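Local coordinates for small ribosomal subunit protein bS6 (PDB 2J5A) that probably binds 16S ribosomal RNA together with bS18, as a structural constituent of the small ribosomal subunit, at residues A[14-17]-A[18-22]. Sequence-based numbering, arbitrary orientation.
Sequences FAVK and PTLSE
Val16, the last residue of strand 8-16, meets Leu20 at methyl level: Val16 CG1 lies 3.4 Å from Leu20 CD2, a close methyl-methyl approach, and the two side chains run at about a right angle to each other. With CG1 trans to the Val16 nitrogen (chi1 174°), this branch extends forward to the returning chain. Lys17 follows and opens a type I beta turn that ends at Leu20. Its CG is tucked between the N and C of its own backbone (chi1 62°), which brings the first methylenes alongside Thr19 and Leu20. Lys17 CG packs 3.7 Å from Leu20 CD1. Lys17 CD passes 3.7 Å from Thr19 OG1. The two methyls of Leu20 are thus shared, CD2 going to Val16 and CD1 to the aliphatic part of Lys17. Further out the lysine chain bends away, and NZ is hydrogen-bonded to the carbonyl O of Glu90. Pro18 takes the second position of the turn, its ring restricting phi (-76° here) to the range this position needs; after Leu20 the chain extends again to Ser21, the N-cap residue, whose hydroxyl caps a backbone N of the following helix. The contact lies at the surface, in the connection from strand 8-16, an inner strand of the four-stranded antiparallel sheet of the S6 fold, to helix 22-38. Outside the turn, the side chains of Lys17, Pro18 and Thr19 rest on Phe61, Leu20 touches Asp91, and Met25 and Lys28 of helix 22-38 meet Val16, whose strand runs between strands 63-73 and 92-100.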
# COMPACT_ATOMS: atom_id res chain seq x y z
N PHE A 14 0.54 -2.39 -3.21
CA PHE A 14 -0.19 -3.64 -3.06
C PHE A 14 -1.12 -3.88 -4.25
O PHE A 14 -1.51 -2.93 -4.96
CB PHE A 14 -0.94 -3.68 -1.73
CG PHE A 14 -1.99 -2.63 -1.59
CD1 PHE A 14 -1.65 -1.33 -1.26
CD2 PHE A 14 -3.34 -2.93 -1.83
CE1 PHE A 14 -2.63 -0.36 -1.13
CE2 PHE A 14 -4.32 -1.95 -1.71
CZ PHE A 14 -3.96 -0.68 -1.36
N ALA A 15 -1.44 -5.16 -4.46
CA ALA A 15 -2.22 -5.64 -5.60
C ALA A 15 -3.48 -6.31 -5.10
O ALA A 15 -3.41 -7.22 -4.27
CB ALA A 15 -1.41 -6.62 -6.43
N VAL A 16 -4.63 -5.85 -5.59
CA VAL A 16 -5.95 -6.35 -5.17
C VAL A 16 -6.47 -7.35 -6.20
O VAL A 16 -6.31 -7.14 -7.41
CB VAL A 16 -6.93 -5.19 -5.03
CG1 VAL A 16 -8.33 -5.68 -4.76
CG2 VAL A 16 -6.45 -4.22 -3.97
N LYS A 17 -7.11 -8.43 -5.74
CA LYS A 17 -7.53 -9.49 -6.68
C LYS A 17 -8.56 -8.91 -7.67
O LYS A 17 -9.31 -8.00 -7.31
CB LYS A 17 -8.00 -10.79 -5.99
CG LYS A 17 -9.21 -10.68 -5.10
CD LYS A 17 -9.73 -12.08 -4.64
CE LYS A 17 -8.70 -12.90 -3.85
NZ LYS A 17 -9.30 -13.63 -2.64
N PRO A 18 -8.50 -9.36 -8.93
CA PRO A 18 -9.28 -8.71 -10.00
C PRO A 18 -10.79 -8.99 -10.04
O PRO A 18 -11.45 -8.47 -10.91
CB PRO A 18 -8.61 -9.25 -11.29
CG PRO A 18 -8.06 -10.57 -10.91
CD PRO A 18 -7.70 -10.49 -9.43
N THR A 19 -11.31 -9.79 -9.11
CA THR A 19 -12.74 -10.14 -9.05
C THR A 19 -13.57 -9.17 -8.19
O THR A 19 -14.79 -9.33 -8.09
CB THR A 19 -12.93 -11.54 -8.44
OG1 THR A 19 -12.52 -11.53 -7.06
CG2 THR A 19 -12.13 -12.59 -9.21
N LEU A 20 -12.91 -8.22 -7.52
CA LEU A 20 -13.61 -7.15 -6.83
C LEU A 20 -14.05 -6.12 -7.86
O LEU A 20 -13.36 -5.90 -8.84
CB LEU A 20 -12.70 -6.45 -5.80
CG LEU A 20 -12.54 -7.04 -4.39
CD1 LEU A 20 -12.17 -8.50 -4.40
CD2 LEU A 20 -11.50 -6.25 -3.63
N SER A 21 -15.17 -5.45 -7.61
CA SER A 21 -15.65 -4.40 -8.48
C SER A 21 -14.78 -3.17 -8.32
O SER A 21 -14.12 -2.99 -7.29
CB SER A 21 -17.09 -4.02 -8.12
OG SER A 21 -17.14 -3.26 -6.92
N GLU A 22 -14.81 -2.31 -9.33
CA GLU A 22 -14.18 -1.00 -9.24
C GLU A 22 -14.47 -0.30 -7.92
O GLU A 22 -13.59 0.35 -7.36
CB GLU A 22 -14.66 -0.11 -10.38
CG GLU A 22 -13.97 1.24 -10.45
CD GLU A 22 -12.48 1.12 -10.71
OE1 GLU A 22 -12.03 0.06 -11.20
OE2 GLU A 22 -11.77 2.10 -10.44